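Local structure of alpha-galactosidase (Umbelopsis vinacea, 3A5V) at residues A[276-279]-A[280-283]; A[248-251]-A[252-255]; A[54-57]-A[58-62]; A[22-25]-A[26-29]; A[351-354]-A[355-358]. The protein probably hydrolyses terminal alpha-linked galactose from oligosaccharides and other galactosides, as a tetrameric, N-glycosylated alpha-galactosidase of glycoside hydrolase family 27. All blocks are in the same frame, centred on the assembly; numbering follows the deposited sequence.

Contact 1. Residues A[276-279]-A[280-283]. With NAG (2-acetamido-2-deoxy-beta-D-glucopyranose), chain C.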
# COMPACT_ATOMS: atom_id res chain seq x y z
N ASN A 276 -7.67 44.78 3.95
CA ASN A 276 -6.76 45.49 4.84
C ASN A 276 -5.42 44.76 4.77
O ASN A 276 -5.20 43.80 5.50
CB ASN A 276 -7.32 45.54 6.27
CG ASN A 276 -6.49 46.42 7.20
OD1 ASN A 276 -5.35 46.78 6.90
ND2 ASN A 276 -7.08 46.79 8.33
N ILE A 277 -4.58 45.20 3.85
CA ILE A 277 -3.31 44.53 3.56
C ILE A 277 -2.20 45.34 4.23
O ILE A 277 -1.94 46.47 3.83
CB ILE A 277 -3.05 44.43 2.03
CG1 ILE A 277 -4.27 43.86 1.28
CG2 ILE A 277 -1.79 43.59 1.75
CD1 ILE A 277 -4.13 43.86 -0.26
N THR A 278 -1.56 44.76 5.25
CA THR A 278 -0.47 45.45 5.96
C THR A 278 0.78 45.53 5.06
O THR A 278 0.92 44.77 4.10
CB THR A 278 -0.03 44.71 7.25
OG1 THR A 278 0.47 43.41 6.89
CG2 THR A 278 -1.21 44.57 8.24
N ASN A 279 1.68 46.45 5.41
CA ASN A 279 2.97 46.57 4.72
C ASN A 279 3.76 45.27 4.76
O ASN A 279 4.42 44.91 3.78
CB ASN A 279 3.79 47.72 5.32
CG ASN A 279 3.27 49.09 4.90
OD1 ASN A 279 2.43 49.21 4.00
ND2 ASN A 279 3.79 50.13 5.54
N THR A 280 3.68 44.56 5.88
CA THR A 280 4.36 43.27 6.00
C THR A 280 3.84 42.25 4.98
O THR A 280 4.63 41.50 4.38
CB THR A 280 4.16 42.74 7.44
OG1 THR A 280 4.38 43.81 8.37
CG2 THR A 280 5.10 41.59 7.76
N THR A 281 2.53 42.22 4.78
CA THR A 281 1.93 41.34 3.78
C THR A 281 2.30 41.78 2.35
O THR A 281 2.65 40.94 1.51
CB THR A 281 0.40 41.22 3.99
OG1 THR A 281 0.16 40.49 5.22
CG2 THR A 281 -0.25 40.45 2.83
N LYS A 282 2.27 43.08 2.09
CA LYS A 282 2.58 43.59 0.74
C LYS A 282 4.00 43.21 0.34
O LYS A 282 4.26 42.85 -0.79
CB LYS A 282 2.42 45.11 0.67
CG LYS A 282 1.00 45.64 0.80
CD LYS A 282 0.98 47.20 0.75
CE LYS A 282 -0.45 47.72 0.82
NZ LYS A 282 -0.52 49.23 0.97
N GLU A 283 4.93 43.31 1.29
CA GLU A 283 6.34 42.95 1.04
C GLU A 283 6.46 41.52 0.49
O GLU A 283 7.28 41.25 -0.40
CB GLU A 283 7.16 43.11 2.32
CG GLU A 283 8.65 42.87 2.14
CD GLU A 283 9.47 43.07 3.42
OE1 GLU A 283 8.99 43.77 4.35
OE2 GLU A 283 10.58 42.50 3.48
C1 NAG C . -6.20 47.63 9.11
C2 NAG C . -7.21 48.47 9.91
C3 NAG C . -6.61 49.17 11.13
C4 NAG C . -5.50 48.39 11.84
C5 NAG C . -4.58 47.67 10.82
C6 NAG C . -3.49 46.80 11.43
C7 NAG C . -9.08 49.79 9.08
C8 NAG C . -9.48 50.97 8.25
N2 NAG C . -7.78 49.50 9.07
O3 NAG C . -7.67 49.49 12.02
O4 NAG C . -4.77 49.29 12.66
O5 NAG C . -5.37 46.87 9.95
O6 NAG C . -4.05 45.62 11.99
O7 NAG C . -9.91 49.16 9.72

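Contact 2. Residues A[248-251]-A[252-255]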
# COMPACT_ATOMS: atom_id res chain seq x y z
N GLY A 248 -0.62 33.35 12.08
CA GLY A 248 -0.11 32.16 12.78
C GLY A 248 1.34 31.83 12.42
O GLY A 248 1.93 30.93 13.01
N MET A 249 1.90 32.55 11.45
CA MET A 249 3.32 32.46 11.12
C MET A 249 3.97 33.85 11.22
O MET A 249 3.28 34.85 11.11
CB MET A 249 3.52 31.90 9.70
CG MET A 249 3.02 30.47 9.50
SD MET A 249 3.46 29.84 7.85
CE MET A 249 1.84 29.51 7.15
N ASN A 250 5.29 33.89 11.41
CA ASN A 250 6.04 35.15 11.37
C ASN A 250 6.41 35.52 9.92
O ASN A 250 6.12 34.76 8.99
CB ASN A 250 7.26 35.12 12.32
CG ASN A 250 8.34 34.13 11.87
OD1 ASN A 250 8.58 33.96 10.68
ND2 ASN A 250 9.02 33.51 12.84
N GLN A 251 7.03 36.69 9.72
CA GLN A 251 7.30 37.14 8.35
C GLN A 251 8.28 36.22 7.58
O GLN A 251 8.07 35.97 6.40
CB GLN A 251 7.72 38.62 8.25
CG GLN A 251 7.43 39.18 6.84
CD GLN A 251 8.23 40.44 6.50
OE1 GLN A 251 9.31 40.66 7.02
NE2 GLN A 251 7.69 41.25 5.60
N GLU A 252 9.33 35.76 8.24
CA GLU A 252 10.29 34.87 7.56
C GLU A 252 9.65 33.52 7.20
O GLU A 252 9.94 32.94 6.14
CB GLU A 252 11.58 34.68 8.39
CG GLU A 252 12.46 35.97 8.50
CD GLU A 252 12.75 36.64 7.15
OE1 GLU A 252 13.03 35.93 6.17
OE2 GLU A 252 12.67 37.89 7.06
N GLU A 253 8.79 33.01 8.08
CA GLU A 253 8.01 31.80 7.76
C GLU A 253 7.10 32.00 6.54
O GLU A 253 7.07 31.14 5.67
CB GLU A 253 7.20 31.34 8.96
CG GLU A 253 8.07 30.72 10.04
CD GLU A 253 7.35 30.50 11.37
OE1 GLU A 253 6.29 31.12 11.64
OE2 GLU A 253 7.87 29.70 12.16
N TYR A 254 6.36 33.12 6.48
CA TYR A 254 5.57 33.45 5.28
C TYR A 254 6.43 33.64 4.04
O TYR A 254 6.02 33.27 2.93
CB TYR A 254 4.71 34.72 5.48
CG TYR A 254 3.51 34.49 6.37
CD1 TYR A 254 2.73 33.32 6.24
CD2 TYR A 254 3.13 35.44 7.33
CE1 TYR A 254 1.62 33.09 7.07
CE2 TYR A 254 2.02 35.23 8.17
CZ TYR A 254 1.27 34.06 8.03
OH TYR A 254 0.19 33.85 8.86
N ARG A 255 7.62 34.23 4.22
CA ARG A 255 8.50 34.39 3.08
C ARG A 255 8.91 33.02 2.52
O ARG A 255 8.97 32.82 1.30
CB ARG A 255 9.75 35.22 3.44
CG ARG A 255 10.58 35.60 2.22
CD ARG A 255 11.95 36.14 2.63
NE ARG A 255 11.87 37.23 3.61
CZ ARG A 255 11.50 38.48 3.34
NH1 ARG A 255 11.14 38.83 2.10
NH2 ARG A 255 11.49 39.38 4.33
O HOH W 1 3.97 28.95 12.50
O HOH W 2 11.40 39.69 8.47

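Contact 3. Residues A[54-57]-A[58-62]. With MAN (alpha-D-mannopyranose), chain B; MAN (alpha-D-mannopyranose), chain D.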
# COMPACT_ATOMS: atom_id res chain seq x y z
N TRP A 54 -21.98 28.89 -1.00
CA TRP A 54 -22.76 29.77 -1.89
C TRP A 54 -24.12 29.16 -2.24
O TRP A 54 -25.02 29.87 -2.68
CB TRP A 54 -22.00 30.10 -3.19
CG TRP A 54 -21.63 28.88 -4.04
CD1 TRP A 54 -20.43 28.21 -4.02
CD2 TRP A 54 -22.45 28.22 -5.01
NE1 TRP A 54 -20.46 27.17 -4.91
CE2 TRP A 54 -21.68 27.15 -5.54
CE3 TRP A 54 -23.76 28.42 -5.50
CZ2 TRP A 54 -22.17 26.28 -6.53
CZ3 TRP A 54 -24.26 27.56 -6.47
CH2 TRP A 54 -23.47 26.49 -6.97
N GLN A 55 -24.26 27.85 -2.04
CA GLN A 55 -25.35 27.05 -2.59
C GLN A 55 -26.70 27.29 -1.92
O GLN A 55 -26.77 27.48 -0.71
CB GLN A 55 -25.03 25.54 -2.50
CG GLN A 55 -23.79 25.08 -3.29
CD GLN A 55 -22.49 25.22 -2.51
OE1 GLN A 55 -22.43 25.91 -1.50
NE2 GLN A 55 -21.44 24.54 -2.97
N LYS A 56 -27.75 27.28 -2.73
CA LYS A 56 -29.12 27.17 -2.24
C LYS A 56 -29.30 25.78 -1.61
O LYS A 56 -28.55 24.83 -1.93
CB LYS A 56 -30.09 27.37 -3.41
CG LYS A 56 -31.54 27.67 -3.01
CD LYS A 56 -32.34 28.15 -4.22
CE LYS A 56 -33.84 28.13 -3.92
NZ LYS A 56 -34.57 28.76 -5.05
N ASN A 57 -30.26 25.66 -0.70
CA ASN A 57 -30.45 24.42 0.08
C ASN A 57 -30.91 23.21 -0.73
O ASN A 57 -30.69 22.07 -0.31
CB ASN A 57 -31.40 24.66 1.26
CG ASN A 57 -32.83 24.86 0.80
OD1 ASN A 57 -33.10 25.71 -0.06
ND2 ASN A 57 -33.76 24.07 1.34
N GLU A 58 -31.55 23.44 -1.88
CA GLU A 58 -32.01 22.36 -2.74
C GLU A 58 -31.91 22.77 -4.20
O GLU A 58 -31.93 23.96 -4.50
CB GLU A 58 -33.45 21.92 -2.39
CG GLU A 58 -33.62 21.30 -0.97
CD GLU A 58 -32.79 20.01 -0.72
OE1 GLU A 58 -32.55 19.22 -1.67
OE2 GLU A 58 -32.38 19.78 0.45
N ARG A 59 -31.80 21.78 -5.09
CA ARG A 59 -31.85 22.00 -6.54
C ARG A 59 -33.25 22.42 -6.98
O ARG A 59 -34.24 22.15 -6.30
CB ARG A 59 -31.43 20.74 -7.29
CG ARG A 59 -29.96 20.39 -7.14
CD ARG A 59 -29.55 19.13 -7.93
NE ARG A 59 -28.10 18.94 -7.80
CZ ARG A 59 -27.19 19.52 -8.57
NH1 ARG A 59 -27.55 20.29 -9.60
NH2 ARG A 59 -25.89 19.31 -8.33
N GLU A 60 -33.31 23.10 -8.13
CA GLU A 60 -34.57 23.46 -8.76
C GLU A 60 -35.24 22.20 -9.31
O GLU A 60 -34.59 21.15 -9.46
CB GLU A 60 -34.32 24.48 -9.88
CG GLU A 60 -33.59 25.76 -9.43
CD GLU A 60 -34.32 26.48 -8.30
OE1 GLU A 60 -35.53 26.75 -8.46
OE2 GLU A 60 -33.71 26.78 -7.25
N SER A 61 -36.54 22.29 -9.60
CA SER A 61 -37.23 21.20 -10.31
C SER A 61 -36.53 20.87 -11.61
O SER A 61 -36.49 19.71 -12.01
CB SER A 61 -38.69 21.58 -10.61
OG SER A 61 -39.44 21.57 -9.41
N SER A 62 -35.97 21.89 -12.25
CA SER A 62 -35.18 21.75 -13.47
C SER A 62 -33.85 20.99 -13.23
O SER A 62 -33.16 20.66 -14.19
CB SER A 62 -34.88 23.13 -14.05
OG SER A 62 -33.74 23.71 -13.40
C1 MAN B . -34.30 20.79 3.92
C2 MAN B . -32.81 21.03 3.57
C3 MAN B . -32.08 21.79 4.69
C4 MAN B . -32.87 23.01 5.16
C5 MAN B . -34.34 22.65 5.42
C6 MAN B . -35.17 23.88 5.81
O2 MAN B . -32.69 21.72 2.35
O3 MAN B . -30.79 22.23 4.29
O4 MAN B . -32.27 23.51 6.33
O5 MAN B . -34.93 22.00 4.30
O6 MAN B . -35.30 24.75 4.71
C1 MAN D . -29.75 21.33 4.73
C2 MAN D . -28.61 22.13 5.39
C3 MAN D . -27.88 23.01 4.38
C4 MAN D . -27.54 22.28 3.08
C5 MAN D . -28.70 21.39 2.60
C6 MAN D . -28.32 20.52 1.41
O2 MAN D . -27.69 21.25 6.01
O3 MAN D . -26.69 23.50 4.96
O4 MAN D . -27.26 23.25 2.11
O5 MAN D . -29.21 20.58 3.66
O6 MAN D . -27.35 19.56 1.78

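Contact 4. Residues A[22-25]-A[26-29]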
# COMPACT_ATOMS: atom_id res chain seq x y z
N ASN A 22 -19.99 32.73 5.89
CA ASN A 22 -20.61 34.06 5.86
C ASN A 22 -20.43 34.77 4.51
O ASN A 22 -20.78 35.95 4.37
CB ASN A 22 -20.10 34.93 7.02
CG ASN A 22 -20.35 34.27 8.37
OD1 ASN A 22 -21.39 33.64 8.59
ND2 ASN A 22 -19.37 34.38 9.27
N VAL A 23 -19.91 34.06 3.52
CA VAL A 23 -19.71 34.66 2.19
C VAL A 23 -21.05 35.20 1.61
O VAL A 23 -22.10 34.58 1.78
CB VAL A 23 -19.01 33.67 1.22
CG1 VAL A 23 -19.94 32.50 0.85
CG2 VAL A 23 -18.48 34.39 -0.02
N ASP A 24 -21.00 36.35 0.96
CA ASP A 24 -22.18 36.88 0.28
C ASP A 24 -21.75 37.82 -0.85
O ASP A 24 -20.57 38.14 -0.98
CB ASP A 24 -23.16 37.56 1.28
CG ASP A 24 -22.62 38.88 1.87
OD1 ASP A 24 -21.88 39.63 1.20
OD2 ASP A 24 -22.97 39.18 3.05
N GLU A 25 -22.72 38.27 -1.64
CA GLU A 25 -22.47 39.12 -2.80
C GLU A 25 -21.64 40.36 -2.46
O GLU A 25 -20.68 40.68 -3.18
CB GLU A 25 -23.81 39.54 -3.42
CG GLU A 25 -23.69 40.62 -4.46
CD GLU A 25 -25.03 40.97 -5.03
OE1 GLU A 25 -25.86 41.57 -4.30
OE2 GLU A 25 -25.23 40.65 -6.20
N GLN A 26 -21.99 41.07 -1.38
CA GLN A 26 -21.32 42.34 -1.06
C GLN A 26 -19.87 42.18 -0.62
O GLN A 26 -19.02 42.99 -1.00
CB GLN A 26 -22.09 43.16 -0.01
CG GLN A 26 -21.68 44.67 0.00
CD GLN A 26 -21.69 45.31 -1.40
OE1 GLN A 26 -22.73 45.38 -2.06
NE2 GLN A 26 -20.51 45.77 -1.86
N LEU A 27 -19.60 41.14 0.17
CA LEU A 27 -18.24 40.85 0.60
C LEU A 27 -17.35 40.48 -0.58
O LEU A 27 -16.19 40.90 -0.66
CB LEU A 27 -18.23 39.74 1.67
CG LEU A 27 -18.95 40.08 2.98
CD1 LEU A 27 -19.22 38.80 3.78
CD2 LEU A 27 -18.18 41.11 3.81
N ILE A 28 -17.89 39.69 -1.50
CA ILE A 28 -17.14 39.31 -2.70
C ILE A 28 -16.82 40.55 -3.55
O ILE A 28 -15.70 40.74 -4.01
CB ILE A 28 -17.89 38.25 -3.53
CG1 ILE A 28 -17.92 36.91 -2.77
CG2 ILE A 28 -17.21 38.05 -4.95
CD1 ILE A 28 -19.02 35.96 -3.22
N LEU A 29 -17.83 41.40 -3.74
CA LEU A 29 -17.67 42.61 -4.55
C LEU A 29 -16.66 43.57 -3.91
O LEU A 29 -15.83 44.14 -4.61
CB LEU A 29 -19.03 43.28 -4.80
CG LEU A 29 -19.22 44.18 -6.03
CD1 LEU A 29 -18.57 43.63 -7.31
CD2 LEU A 29 -20.71 44.41 -6.22

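Contact 5. Residues A[351-354]-A[355-358]. With NAG (2-acetamido-2-deoxy-beta-D-glucopyranose), chain E.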
# COMPACT_ATOMS: atom_id res chain seq x y z
N ASN A 351 29.53 18.51 -17.06
CA ASN A 351 29.62 19.69 -17.92
C ASN A 351 29.32 21.00 -17.20
O ASN A 351 28.42 21.74 -17.58
CB ASN A 351 28.73 19.51 -19.15
CG ASN A 351 28.97 18.16 -19.83
OD1 ASN A 351 28.07 17.33 -19.92
ND2 ASN A 351 30.21 17.93 -20.24
N VAL A 352 30.07 21.25 -16.13
CA VAL A 352 29.86 22.43 -15.30
C VAL A 352 31.23 23.02 -15.03
O VAL A 352 32.17 22.31 -14.65
CB VAL A 352 29.14 22.10 -13.95
CG1 VAL A 352 29.04 23.38 -13.06
CG2 VAL A 352 27.75 21.47 -14.21
N ASP A 353 31.34 24.31 -15.27
CA ASP A 353 32.54 25.04 -14.93
C ASP A 353 32.37 25.74 -13.59
O ASP A 353 31.70 26.79 -13.50
CB ASP A 353 32.86 26.05 -16.05
CG ASP A 353 34.05 26.92 -15.73
OD1 ASP A 353 34.79 26.59 -14.79
OD2 ASP A 353 34.21 27.95 -16.41
N SER A 354 32.97 25.16 -12.54
CA SER A 354 32.82 25.70 -11.18
C SER A 354 33.53 27.04 -10.99
O SER A 354 33.19 27.78 -10.07
CB SER A 354 33.27 24.69 -10.11
OG SER A 354 34.48 24.06 -10.45
N SER A 355 34.48 27.36 -11.87
CA SER A 355 35.18 28.66 -11.77
C SER A 355 34.45 29.81 -12.48
O SER A 355 34.90 30.94 -12.42
CB SER A 355 36.60 28.56 -12.34
OG SER A 355 36.57 28.38 -13.74
N ARG A 356 33.33 29.51 -13.14
CA ARG A 356 32.59 30.53 -13.91
C ARG A 356 32.07 31.63 -12.99
O ARG A 356 31.37 31.35 -12.01
CB ARG A 356 31.44 29.87 -14.69
CG ARG A 356 30.61 30.82 -15.56
CD ARG A 356 31.18 31.02 -16.95
NE ARG A 356 31.57 29.77 -17.61
CZ ARG A 356 30.85 29.14 -18.53
NH1 ARG A 356 29.68 29.63 -18.92
NH2 ARG A 356 31.30 28.02 -19.08
N SER A 357 32.43 32.87 -13.31
CA SER A 357 31.99 34.05 -12.57
C SER A 357 30.62 34.47 -13.05
O SER A 357 30.41 34.67 -14.25
CB SER A 357 32.98 35.23 -12.75
OG SER A 357 32.49 36.39 -12.11
N ILE A 358 29.68 34.59 -12.10
CA ILE A 358 28.27 34.83 -12.42
C ILE A 358 27.68 35.82 -11.41
O ILE A 358 27.95 35.72 -10.21
CB ILE A 358 27.44 33.49 -12.40
CG1 ILE A 358 27.99 32.47 -13.40
CG2 ILE A 358 25.94 33.74 -12.69
CD1 ILE A 358 27.45 31.04 -13.19
C1 NAG E . 29.81 38.73 -13.83
C2 NAG E . 30.99 38.65 -14.81
C3 NAG E . 30.52 38.87 -16.25
C4 NAG E . 29.37 37.91 -16.59
C5 NAG E . 28.29 37.96 -15.50
C6 NAG E . 27.19 36.93 -15.77
C7 NAG E . 33.30 39.26 -14.31
C8 NAG E . 34.23 40.30 -13.75
N2 NAG E . 32.02 39.62 -14.47
O3 NAG E . 31.59 38.66 -17.15
O4 NAG E . 28.78 38.29 -17.82
O5 NAG E . 28.85 37.76 -14.23
O6 NAG E . 26.13 37.10 -14.86
O7 NAG E . 33.73 38.14 -14.62

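Contact 1. Residues A[276-279]-A[280-283]
T278 and T281 meet at the first turn of helix 279-285. T278 is the N-cap residue: its OG1 sits between its own backbone N and carbonyl carbon (chi1 63°), and from there T278 OG1 accepts the N-H of T281 at 3.2 Å between OG1 and N. The hydroxyl of T281 adds a weak bond, T281 OG1 to T278 OG1 at 3.4 Å, reaching the same oxygen. The backbone then takes over, with K282 N bonded to T278 O and E283 N to N279 O.

The close packing is made by I277. I277 CG2 meets T281 CG2 at 3.7 Å and, crossing the lysine chain at about a right angle, K282 CG at 3.6 Å; T281 is buried, I277 also rests on M286, and T281 on V244. The outer side is much looser. N279 CB points away from the turn, and N279 OD1 comes only to 4.1 Å from K282 CD, while the lysine runs out fully extended, near a bound glycol molecule. E283 instead reaches back to the preceding barrel helix, where Q251 is its main partner.

Just before the packed isoleucine, N276 ND2 is joined covalently to C1 of an N-acetylglucosamine. T278 is therefore both the threonine of an Asn-X-Thr sequon, whose hydroxyl is the part that the glycosylating enzyme normally recognises, and a helix cap, which implies that this hydroxyl ends up satisfying a helix-end N-H in the folded protein.

Contact 2. Residues A[248-251]-A[252-255]
N250 and E253 exchange hydrogen bonds at the start of helix 251-263. N250 OD1 accepts from E253 N at 2.8 Å, an almost straight bond (169°), while E253 OE1 accepts from N250 N at 3.0 Å, met on its anti side. The amide and carboxylate lie stacked, their planes 24° apart. E253 OE2 is taken by H383 of the C-terminal domain. Behind this pair, Y254 N bonds to N250 O and R255 N to Q251 O.

The reciprocal pair is a capping box, and the residues flanking it, M249 and Y254, add a hydrophobic staple; together they start the barrel helix that follows strand 236-238.

Apolar contact comes from M249, whose CB lies over one face of the Y254 ring. This CB makes a CH-pi contact 3.6 Å from the ring centroid, and M249 SD makes an oblique Met-aromatic contact at 4.6 Å from it. The bend at chi3 (-119°) turns M249 CE back to 3.6 Å from Y254 CE1. At the rim of the ring, Y254 OH receives a weak bond from M249 N at 3.4 Å, though its main partner is D192. A leucine in place of Y254 would probably deprive D192 of this hydroxyl and M249 of the ring face on which it rests.

Charge pairing runs along the helix itself: R255 NE meets E252 OE1 at 3.1 Å, on the syn side and in the guanidinium plane, while R255 also makes a cation-pi contact with W364.

Contact 3. Residues A[54-57]-A[58-62]
N57 and E58 meet a mannose together, just where the chain turns. E58 comes first: its side chain bends at chi2 (-60°) and folds back over the N57 peptide, so that OE2 accepts the hydroxyl proton of mannose O2 (chain B) at 2.7 Å. The same O2 accepts from N57 ND2 at 2.8 Å, and the hydroxyl is thus gripped as donor and acceptor at once. The amide and carboxylate planes stand nearly perpendicular, 86° apart. The fold-back has a cost, for E58 OE2 lies 2.9 Å from N57 O, two acceptors facing each other, which may raise the carboxylate's affinity for a proton. The second mannose (chain D), bonded through its C1 to O3 of the first, comes to 3.3 Å from N57 O with its C6.

R59 turns the other way, into the protein, where D114 and Y110 receive its guanidinium. E60 then returns to the first segment. Its chain also bends at chi2, bringing OE2 within 3.1 Å of K56 NZ in a salt bridge that uses the syn lone pair. The fully extended lysine crosses the glutamate at about a right angle, and its CD and CE pass the same oxygen at 3.6 Å. With a methionine in place of K56, E60 would probably lose its charge mate and be freer to swing.

Such an arrangement is that of a long surface loop between strand 47-49 and helix 76-85 of a TIM barrel, here bordered by an alpha-1,3-linked mannose pair of the kind found in high-mannose N-glycans.

Contact 4. Residues A[22-25]-A[26-29]
D24 meets L27 because its first torsion (chi1 69°) tucks CG between the backbone N and the carbonyl carbon, turning the carboxylate back over the start of the helix. OD1 then lies 2.9 Å from L27 N, which points at it almost straight (172°) and nearly along the C-O bond. V23, with its own chi1 of 69°, has CG2 anti to the backbone N, and that methyl reaches I28 CD1 at 3.6 Å.

Around the cap the leucine packs against the carboxylate it bonds to. L27 CG lies 3.5 Å from D24 OD1, and L27 CD1 extends further back to 3.3 Å from N22 O. The main chain continues the pattern: I28 N bonds to D24 O at 3.1 Å and L29 N to E25 O at 3.0 Å. The first of these carbonyls is also lined by the isoleucine, whose CG1 passes it at 3.4 Å (I28 CG1 to D24 O).

The two faces differ in character. I28 is buried, touching L79 and I83 of helix 76-85 as well as F72. The outward residues pair by charge and hydrogen bond instead, E25 with R74 and Q26 with D30. A carboxylate at this end is likely to interact favourably with the helix dipole.

An aspartate N-cap flanked by a hydrophobic staple, with V23, just before the cap, packing on I28, four residues after the cap, is a classical way to begin a helix; here it begins helix 25-38, the segment linking the first two strands of the TIM barrel.

Contact 5. Residues A[351-354]-A[355-358]
D353 takes hold of both S355 and R356 in a type I beta turn running from D353 to R356, on the C-terminal beta-sandwich domain. Its carboxylate does most of the work. OD1 accepts S355 N at 3.0 Å, from above the carboxylate plane, which makes an Asx turn nested in the beta turn. OD1 also receives the hydroxyl S355 OG at 2.7 Å, by the syn lone pair, in one of the two deposited conformers of that serine. The turn itself is closed by R356 N to D353 O at 3.2 Å.

The second oxygen faces the arginine. D353 OD2 and R356 NE form a salt bridge whose hydrogen bond is weak, at 3.4 Å. The oxygen lies at the edge of the guanidinium and in its plane, although the two flat groups are turned 64° apart. The aspartate comes into place with CG anti to its backbone N (chi1 176°), while the arginine has to bend at chi2 and chi3 to bring NE round to it.

Further out, backbone bonds tie D353 to A394 near the C-terminus, and R356 O accepts from W341 NE1. V352 packs on W345 and the helix 341-344. Beyond R356 the chain enters strand 358-362, beside an N-acetylglucosamine of a glycan probably carried by N371, whose ND2 is hydrogen-bonded to S357 OG. The main chain runs close by this sugar, with I358 CA 3.5 Å from its ring oxygen O5.

In the fold
Contacts 1, 2 and 4 each start a helix of the TIM barrel, contact 3 is a loop of the same barrel, and contact 5 belongs to the C-terminal beta sandwich. Contacts 1 and 2 lie side by side, centres about 12 Å apart: E283 OE1 faces Q251 NE2 at 3.1 Å, a probable hydrogen bond in one of two conformers of Q251. K282 and E283 line, with W364 of the sandwich, a site where a glycol molecule, probably from the crystallisation liquor, is bound; R255 of contact 2 also meets W364. Contacts 3 and 4 come within about 5 Å at their nearest atoms without touching. Contacts 3 and 5 lie farthest apart, centres about 63 Å from each other, on opposite sides of the chain's centre. Sugars border contacts 1, 3 and 5.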